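Local coordinates for protein putative TetR-family transcriptional regulator (Syntrophomonas wolfei subsp. wolfei, PDB 3LWJ) that probably binds DNA as a transcriptional regulator of the TetR family, with a helix-turn-helix at its N-terminal end and a helical C-terminal domain, at residues A[137-141]-A[153-157]; A[74-79]-A[91-96]; A[131-136]-A[157-161]. One frame throughout, in Å; residues are numbered along the deposited sequence.

Contact 1: A[137-141]-A[153-157]; sequences RNIEY and VSPIA. With EDO (1,2-ethanediol), chain B.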
loop_
_atom_site.group_PDB
_atom_site.type_symbol
_atom_site.label_atom_id
_atom_site.label_comp_id
_atom_site.label_asym_id
_atom_site.label_seq_id
_atom_site.Cartn_x
_atom_site.Cartn_y
_atom_site.Cartn_z
ATOM N N ARG A 137 18.924 1.390 7.865
ATOM C CA ARG A 137 20.380 1.631 8.027
ATOM C C ARG A 137 20.670 3.058 7.606
ATOM O O ARG A 137 21.360 3.766 8.303
ATOM C CB ARG A 137 21.257 0.716 7.165
ATOM C CG ARG A 137 21.100 -0.802 7.327
ATOM C CD ARG A 137 21.471 -1.306 8.701
ATOM N NE ARG A 137 20.360 -1.128 9.644
ATOM C CZ ARG A 137 19.346 -1.979 9.824
ATOM N NH1 ARG A 137 19.246 -3.106 9.118
ATOM N NH2 ARG A 137 18.416 -1.689 10.737
ATOM N N ASN A 138 20.117 3.483 6.471
ATOM C CA ASN A 138 20.396 4.827 5.960
ATOM C C ASN A 138 19.818 5.927 6.820
ATOM O O ASN A 138 20.466 6.952 6.988
ATOM C CB ASN A 138 19.911 4.993 4.529
ATOM C CG ASN A 138 20.475 3.918 3.585
ATOM O OD1 ASN A 138 19.786 3.460 2.676
ATOM N ND2 ASN A 138 21.714 3.514 3.811
ATOM N N ILE A 139 18.620 5.716 7.391
ATOM C CA ILE A 139 18.068 6.690 8.334
ATOM C C ILE A 139 18.930 6.752 9.613
ATOM O O ILE A 139 19.198 7.825 10.137
ATOM C CB ILE A 139 16.620 6.374 8.697
ATOM C CG1 ILE A 139 15.727 6.624 7.462
ATOM C CG2 ILE A 139 16.177 7.249 9.861
ATOM C CD1 ILE A 139 14.498 5.760 7.389
ATOM N N GLU A 140 19.363 5.591 10.088
ATOM C CA GLU A 140 20.187 5.504 11.281
ATOM C C GLU A 140 21.473 6.310 11.129
ATOM O O GLU A 140 21.826 7.123 12.006
ATOM C CB GLU A 140 20.486 4.049 11.599
ATOM C CG GLU A 140 19.295 3.292 12.128
ATOM C CD GLU A 140 19.624 1.828 12.308
ATOM O OE1 GLU A 140 20.757 1.579 12.742
ATOM O OE2 GLU A 140 18.804 0.932 11.990
ATOM N N TYR A 141 22.136 6.114 9.991
ATOM C CA TYR A 141 23.336 6.860 9.658
ATOM C C TYR A 141 23.076 8.367 9.757
ATOM O O TYR A 141 23.849 9.097 10.382
ATOM C CB TYR A 141 23.846 6.456 8.267
ATOM C CG TYR A 141 25.181 7.044 7.895
ATOM C CD1 TYR A 141 26.363 6.530 8.423
ATOM C CD2 TYR A 141 25.262 8.107 6.998
ATOM C CE1 TYR A 141 27.617 7.083 8.071
ATOM C CE2 TYR A 141 26.486 8.653 6.634
ATOM C CZ TYR A 141 27.656 8.148 7.181
ATOM O OH TYR A 141 28.841 8.712 6.820
ATOM N N VAL A 153 12.899 4.667 13.940
ATOM C CA VAL A 153 13.288 4.551 12.530
ATOM C C VAL A 153 12.298 3.721 11.733
ATOM O O VAL A 153 11.982 4.056 10.603
ATOM C CB VAL A 153 14.679 3.882 12.413
ATOM C CG1 VAL A 153 15.063 3.640 10.953
ATOM C CG2 VAL A 153 15.707 4.736 13.090
ATOM N N SER A 154 11.807 2.626 12.299
ATOM C CA SER A 154 10.940 1.719 11.560
ATOM C C SER A 154 9.691 2.390 10.966
ATOM O O SER A 154 9.381 2.147 9.810
ATOM C CB SER A 154 10.541 0.514 12.409
ATOM O OG SER A 154 9.638 -0.276 11.679
ATOM N N PRO A 155 8.998 3.259 11.725
ATOM C CA PRO A 155 7.881 4.010 11.100
ATOM C C PRO A 155 8.286 4.850 9.891
ATOM O O PRO A 155 7.518 4.976 8.909
ATOM C CB PRO A 155 7.393 4.932 12.218
ATOM C CG PRO A 155 7.908 4.278 13.550
ATOM C CD PRO A 155 9.207 3.632 13.137
ATOM N N ILE A 156 9.470 5.443 9.929
ATOM C CA ILE A 156 9.933 6.198 8.761
ATOM C C ILE A 156 10.218 5.304 7.552
ATOM O O ILE A 156 9.833 5.642 6.428
ATOM C CB ILE A 156 11.155 7.091 9.053
ATOM C CG1 ILE A 156 10.920 7.998 10.290
ATOM C CG2 ILE A 156 11.470 7.944 7.839
ATOM C CD1 ILE A 156 9.606 8.681 10.346
ATOM N N ALA A 157 10.834 4.156 7.768
ATOM C CA ALA A 157 11.174 3.225 6.675
ATOM C C ALA A 157 9.885 2.676 6.068
ATOM O O ALA A 157 9.720 2.627 4.841
ATOM C CB ALA A 157 12.073 2.115 7.211
HETATM C C1 EDO B . 16.925 4.929 2.770
HETATM O O1 EDO B . 17.807 4.858 1.619
HETATM C C2 EDO B . 15.882 6.048 2.868
HETATM O O2 EDO B . 16.417 7.382 2.953
#
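I139 of helix 118-144 and V153 of helix 153-173 bury the most surface here. Their side chains run past each other in opposite directions: I139 CB lies 3.9 Å from V153 CG1, and the same valine methyl also meets I139 CG2 at 3.9 Å. The other branch of the valine turns to E140: V153 CG2 meets E140 CG at 4.0 Å, the two side chains crossing at about a right angle. With CG1 of I139 anti to the carbonyl carbon (chi1 -69°), the delta methyl is carried onward along helix 153-173, where I139 CD1 meets I156 CG2 at 3.8 Å and also touches A157. No hydrogen bond joins the two segments; the contact is made by aliphatic carbon. The axes of the two short segments approach to 9.8 Å with 125° between their directions, so the chain returns obliquely across itself in the all-helical C-terminal domain of the TetR fold. V153 also rests on S136 and I143 of helix 118-144, while S154, P155 and I156 pack on the second subunit (I156 on T192), so the face of this helix that carries them borders the dimer interface. Beyond the CG that touches V153, the carboxylate of E140 turns back to its own helix: R137 NH2 donates to E140 OE2 at 2.9 Å, nearly straight at 168°, with the oxygen in the guanidinium plane and met on its syn side. N138, on another side of the helix, accepts at OD1 a 2.6 Å bond from O1 of an ethanediol molecule, probably taken up from the crystallisation liquor.

Contact 2: A[74-79]-A[91-96]; sequences SISEYY and ETKRLT. With EDO (1,2-ethanediol), chain B.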
loop_
_atom_site.group_PDB
_atom_site.type_symbol
_atom_site.label_atom_id
_atom_site.label_comp_id
_atom_site.label_asym_id
_atom_site.label_seq_id
_atom_site.Cartn_x
_atom_site.Cartn_y
_atom_site.Cartn_z
ATOM N N SER A 74 21.937 0.497 -6.866
ATOM C CA SER A 74 21.836 1.834 -7.458
ATOM C C SER A 74 22.036 2.928 -6.401
ATOM O O SER A 74 22.768 3.881 -6.610
ATOM C CB SER A 74 20.485 2.007 -8.134
ATOM O OG SER A 74 20.313 1.014 -9.124
ATOM N N ILE A 75 21.385 2.773 -5.256
ATOM C CA ILE A 75 21.477 3.740 -4.172
ATOM C C ILE A 75 22.926 3.756 -3.614
ATOM O O ILE A 75 23.557 4.825 -3.472
ATOM C CB ILE A 75 20.464 3.400 -3.060
ATOM C CG1 ILE A 75 19.016 3.594 -3.568
ATOM C CG2 ILE A 75 20.661 4.285 -1.829
ATOM C CD1 ILE A 75 17.931 3.166 -2.581
ATOM N N SER A 76 23.444 2.566 -3.316
ATOM C CA SER A 76 24.813 2.410 -2.757
ATOM C C SER A 76 25.883 2.965 -3.684
ATOM O O SER A 76 26.836 3.600 -3.231
ATOM C CB SER A 76 25.106 0.941 -2.439
ATOM O OG SER A 76 24.107 0.431 -1.584
ATOM N N GLU A 77 25.729 2.751 -4.981
ATOM C CA GLU A 77 26.625 3.381 -5.952
ATOM C C GLU A 77 26.564 4.910 -5.913
ATOM O O GLU A 77 27.579 5.568 -5.996
ATOM C CB GLU A 77 26.310 2.882 -7.362
ATOM C CG GLU A 77 26.823 1.474 -7.622
ATOM C CD GLU A 77 26.039 0.720 -8.688
ATOM O OE1 GLU A 77 25.294 1.359 -9.465
ATOM O OE2 GLU A 77 26.167 -0.525 -8.735
ATOM N N TYR A 78 25.369 5.473 -5.806
ATOM C CA TYR A 78 25.199 6.925 -5.759
ATOM C C TYR A 78 25.887 7.533 -4.512
ATOM O O TYR A 78 26.453 8.636 -4.554
ATOM C CB TYR A 78 23.696 7.275 -5.770
ATOM C CG TYR A 78 23.362 8.746 -5.633
ATOM C CD1 TYR A 78 23.956 9.699 -6.430
ATOM C CD2 TYR A 78 22.427 9.174 -4.702
ATOM C CE1 TYR A 78 23.611 11.050 -6.313
ATOM C CE2 TYR A 78 22.103 10.517 -4.566
ATOM C CZ TYR A 78 22.694 11.441 -5.360
ATOM O OH TYR A 78 22.327 12.756 -5.208
ATOM N N TYR A 79 25.809 6.798 -3.409
ATOM C CA TYR A 79 26.448 7.163 -2.142
ATOM C C TYR A 79 27.965 7.333 -2.237
ATOM O O TYR A 79 28.555 8.016 -1.406
ATOM C CB TYR A 79 26.165 6.070 -1.081
ATOM C CG TYR A 79 24.803 6.107 -0.419
ATOM C CD1 TYR A 79 23.743 6.857 -0.939
ATOM C CD2 TYR A 79 24.580 5.381 0.758
ATOM C CE1 TYR A 79 22.482 6.866 -0.294
ATOM C CE2 TYR A 79 23.335 5.406 1.411
ATOM C CZ TYR A 79 22.297 6.160 0.878
ATOM O OH TYR A 79 21.060 6.188 1.513
ATOM N N GLU A 91 17.095 12.348 -3.583
ATOM C CA GLU A 91 17.411 11.759 -4.878
ATOM C C GLU A 91 17.324 10.259 -4.870
ATOM O O GLU A 91 17.047 9.673 -5.926
ATOM C CB GLU A 91 18.815 12.125 -5.373
ATOM C CG GLU A 91 18.901 13.345 -6.189
ATOM C CD GLU A 91 17.876 13.446 -7.297
ATOM O OE1 GLU A 91 17.813 12.582 -8.209
ATOM O OE2 GLU A 91 17.149 14.450 -7.245
ATOM N N THR A 92 17.594 9.617 -3.727
ATOM C CA THR A 92 17.467 8.160 -3.694
ATOM C C THR A 92 16.006 7.713 -3.979
ATOM O O THR A 92 15.787 6.642 -4.506
ATOM C CB THR A 92 17.975 7.504 -2.403
ATOM O OG1 THR A 92 17.438 8.165 -1.231
ATOM C CG2 THR A 92 19.524 7.532 -2.364
ATOM N N LYS A 93 15.039 8.565 -3.655
ATOM C CA LYS A 93 13.631 8.207 -3.890
ATOM C C LYS A 93 13.374 8.266 -5.394
ATOM O O LYS A 93 12.825 7.342 -5.966
ATOM C CB LYS A 93 12.707 9.124 -3.102
ATOM C CG LYS A 93 12.994 9.213 -1.616
ATOM C CD LYS A 93 13.074 7.870 -0.938
ATOM C CE LYS A 93 13.614 8.034 0.456
ATOM N NZ LYS A 93 15.099 8.242 0.509
ATOM N N ARG A 94 13.875 9.301 -6.062
ATOM C CA ARG A 94 13.805 9.316 -7.515
ATOM C C ARG A 94 14.491 8.092 -8.149
ATOM O O ARG A 94 13.894 7.413 -8.997
ATOM C CB ARG A 94 14.348 10.614 -8.093
ATOM C CG ARG A 94 14.553 10.533 -9.568
ATOM C CD ARG A 94 14.482 11.878 -10.304
ATOM N NE ARG A 94 15.030 13.019 -9.582
ATOM C CZ ARG A 94 14.484 14.231 -9.579
ATOM N NH1 ARG A 94 13.357 14.447 -10.253
ATOM N NH2 ARG A 94 15.067 15.234 -8.907
ATOM N N LEU A 95 15.727 7.800 -7.742
ATOM C CA LEU A 95 16.391 6.576 -8.203
ATOM C C LEU A 95 15.537 5.356 -8.038
ATOM O O LEU A 95 15.458 4.551 -8.963
ATOM C CB LEU A 95 17.704 6.277 -7.457
ATOM C CG LEU A 95 18.943 6.955 -7.956
ATOM C CD1 LEU A 95 20.131 6.515 -7.102
ATOM C CD2 LEU A 95 19.152 6.677 -9.455
ATOM N N THR A 96 14.938 5.176 -6.854
ATOM C CA THR A 96 14.155 3.980 -6.608
ATOM C C THR A 96 12.993 3.952 -7.576
ATOM O O THR A 96 12.705 2.917 -8.168
ATOM C CB THR A 96 13.600 3.910 -5.167
ATOM O OG1 THR A 96 14.678 3.930 -4.235
ATOM C CG2 THR A 96 12.763 2.664 -4.992
HETATM C C1 EDO B . 16.925 4.929 2.770
HETATM O O1 EDO B . 17.807 4.858 1.619
HETATM C C2 EDO B . 15.882 6.048 2.868
HETATM O O2 EDO B . 16.417 7.382 2.953
HETATM O O HOH W 1 19.294 8.288 1.661
#
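T92 O is gripped twice by T96, whose N and OG1, each at 2.9 Å, reach the carbonyl from opposite faces of its plane. The hydroxyl of T92 is also engaged: T92 OG1 is bonded to R88 O and accepts from K93 NZ at 2.9 Å. That leaves the methyl to face helix 56-79. T92 CG2 is pressed against I75 CG2 at 3.5 Å, tighter than usual carbon contact, and meets Y79 CE1 at 3.7 Å while lying at the edge of the Y78 ring. The contact joins helix 56-79, which leads out of the DNA-binding end of this TetR-type fold, to helix 85-102, the next along the chain; they run in roughly opposite directions, their short segments 143° apart. Y78, with CG anti to the backbone N (chi1 176°), extends across this second helix; Y78 OH lies 3.6 Å from E91 CB, and L95 CD1 packs against Y78 CB at 3.9 Å. The carboxylate of E91 turns from the tyrosine to R94, which holds it side-on through NE and NH2, one nitrogen to each oxygen. Y79 OH bonds a water at 2.7 Å, which also reaches the ethanediol beside K93.

Contact 3: A[131-136]-A[157-161]; sequences LLEFYS and AHSIL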
loop_
_atom_site.group_PDB
_atom_site.type_symbol
_atom_site.label_atom_id
_atom_site.label_comp_id
_atom_site.label_asym_id
_atom_site.label_seq_id
_atom_site.Cartn_x
_atom_site.Cartn_y
_atom_site.Cartn_z
ATOM N N LEU A 131 14.220 -4.240 1.817
ATOM C CA LEU A 131 14.184 -2.810 1.562
ATOM C C LEU A 131 14.036 -2.017 2.880
ATOM O O LEU A 131 14.763 -1.054 3.114
ATOM C CB LEU A 131 13.048 -2.472 0.598
ATOM C CG LEU A 131 13.173 -2.967 -0.838
ATOM C CD1 LEU A 131 11.968 -2.474 -1.565
ATOM C CD2 LEU A 131 14.515 -2.557 -1.550
ATOM N N LEU A 132 13.116 -2.440 3.746
ATOM C CA LEU A 132 12.920 -1.763 5.027
ATOM C C LEU A 132 14.183 -1.702 5.897
ATOM O O LEU A 132 14.499 -0.632 6.469
ATOM C CB LEU A 132 11.761 -2.382 5.830
ATOM C CG LEU A 132 10.371 -2.093 5.244
ATOM C CD1 LEU A 132 9.333 -3.125 5.791
ATOM C CD2 LEU A 132 9.943 -0.651 5.525
ATOM N N GLU A 133 14.913 -2.818 5.979
ATOM C CA GLU A 133 16.165 -2.875 6.714
ATOM C C GLU A 133 17.191 -1.933 6.091
ATOM O O GLU A 133 17.825 -1.160 6.783
ATOM C CB GLU A 133 16.728 -4.315 6.777
ATOM C CG GLU A 133 16.033 -5.250 7.806
ATOM N N PHE A 134 17.347 -1.964 4.776
ATOM C CA PHE A 134 18.236 -0.998 4.125
ATOM C C PHE A 134 17.844 0.453 4.427
ATOM O O PHE A 134 18.685 1.271 4.771
ATOM C CB PHE A 134 18.222 -1.206 2.607
ATOM C CG PHE A 134 19.247 -0.398 1.881
ATOM C CD1 PHE A 134 20.607 -0.552 2.173
ATOM C CD2 PHE A 134 18.864 0.540 0.915
ATOM C CE1 PHE A 134 21.575 0.193 1.498
ATOM C CE2 PHE A 134 19.808 1.301 0.259
ATOM C CZ PHE A 134 21.168 1.134 0.536
ATOM N N TYR A 135 16.562 0.781 4.272
ATOM C CA TYR A 135 16.123 2.149 4.522
ATOM C C TYR A 135 16.404 2.514 5.977
ATOM O O TYR A 135 16.817 3.636 6.274
ATOM C CB TYR A 135 14.622 2.345 4.238
ATOM C CG TYR A 135 14.142 2.109 2.811
ATOM C CD1 TYR A 135 15.022 2.126 1.719
ATOM C CD2 TYR A 135 12.789 1.907 2.540
ATOM C CE1 TYR A 135 14.583 1.920 0.418
ATOM C CE2 TYR A 135 12.330 1.738 1.201
ATOM C CZ TYR A 135 13.245 1.739 0.159
ATOM O OH TYR A 135 12.849 1.574 -1.146
ATOM N N SER A 136 16.213 1.544 6.883
ATOM C CA SER A 136 16.528 1.794 8.276
ATOM C C SER A 136 18.018 2.142 8.484
ATOM O O SER A 136 18.329 3.113 9.177
ATOM C CB SER A 136 16.077 0.630 9.165
ATOM O OG SER A 136 14.674 0.509 9.090
ATOM N N ALA A 157 10.834 4.156 7.768
ATOM C CA ALA A 157 11.174 3.225 6.675
ATOM C C ALA A 157 9.885 2.676 6.068
ATOM O O ALA A 157 9.720 2.627 4.841
ATOM C CB ALA A 157 12.073 2.115 7.211
ATOM N N HIS A 158 8.934 2.336 6.940
ATOM C CA HIS A 158 7.620 1.914 6.495
ATOM C C HIS A 158 6.892 3.014 5.713
ATOM O O HIS A 158 6.272 2.733 4.682
ATOM C CB HIS A 158 6.757 1.446 7.679
ATOM C CG HIS A 158 7.080 0.070 8.154
ATOM N ND1 HIS A 158 8.041 -0.188 9.109
ATOM C CD2 HIS A 158 6.544 -1.129 7.826
ATOM C CE1 HIS A 158 8.072 -1.485 9.360
ATOM N NE2 HIS A 158 7.181 -2.082 8.585
ATOM N N SER A 159 7.006 4.275 6.137
ATOM C CA SER A 159 6.346 5.342 5.385
ATOM C C SER A 159 6.917 5.556 4.009
ATOM O O SER A 159 6.154 5.836 3.059
ATOM C CB SER A 159 6.326 6.660 6.181
ATOM O OG SER A 159 7.571 7.335 6.206
ATOM N N ILE A 160 8.243 5.404 3.876
ATOM C CA ILE A 160 8.928 5.492 2.566
ATOM C C ILE A 160 8.454 4.368 1.661
ATOM O O ILE A 160 7.958 4.610 0.562
ATOM C CB ILE A 160 10.451 5.437 2.699
ATOM C CG1 ILE A 160 10.960 6.619 3.546
ATOM C CG2 ILE A 160 11.080 5.445 1.311
ATOM C CD1 ILE A 160 12.467 6.463 3.985
ATOM N N LEU A 161 8.508 3.144 2.174
ATOM C CA LEU A 161 8.046 2.006 1.417
ATOM C C LEU A 161 6.588 2.152 1.036
ATOM O O LEU A 161 6.232 1.928 -0.114
ATOM C CB LEU A 161 8.266 0.677 2.151
ATOM C CG LEU A 161 7.974 -0.586 1.302
ATOM C CD1 LEU A 161 8.637 -0.516 -0.054
ATOM C CD2 LEU A 161 8.404 -1.853 2.027
#
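Two helices of the C-terminal domain, 118-144 and 153-173, cross here in a fully buried interface, the axes of the two short segments 9.2 Å apart and inclined at 123°. L132 does most of the filling. Both its methyls lie over one face of the H158 imidazole: L132 CD2 sits above the centre in a CH-pi contact, 4.0 Å from the ring centroid and 12° off the normal, and CD1 lies toward NE2. The same CD2 also comes within 3.4 Å of A157 O, and L132 CG meets L161 CD2 at 3.8 Å. In L161 a first torsion of -172° sets CG anti to the backbone N, which sends its methyls along the flank of the partner helix, CD1 to L131 and CD2 to L132. Y135 lies on another side of A157: Y135 CB packs on A157 CB at 3.9 Å, the carbonyl of A157 stands near the plane of the phenol ring at its edge, and Y135 CE2 touches I160 CG2 at 3.9 Å. S136 OG adds its contact to A157 CB at 3.6 Å, so A157 is enclosed by L132, Y135 and S136.

Both nitrogens of H158 are engaged: ND1 with S154 O one turn back, and NE2 with K170 NZ of the second subunit. Replacing H158 by an alanine would probably leave that lysine without this partner and open a gap beneath the methyls of L132. L132 also packs on K170 of the second subunit, and L161 on its F166, so the crossing within the chain backs directly onto the subunit interface, as is characteristic of the helical dimerisation region of TetR-family regulators.

Contact 2 comes first along the chain and closes before the others open; it joins helices 56-79 and 85-102. Contacts 1 and 3 are successive levels of one crossing between helices 118-144 and 153-173, centres 6 Å apart, sharing A157. Because 131-136 precedes 137-141 and 153-157 precedes 157-161, contact 3 begins before contact 1 and ends after it. Contact 2 lies about 15 Å from contact 1 and 13 Å from contact 3, centre to centre, linked to them by a probable hydrogen bond between N138 and Y79 and by F134 on I75 and K93 on I160. Helix 118-144 thus lies between the helix pair of contact 2 and helix 153-173, which borders the second subunit.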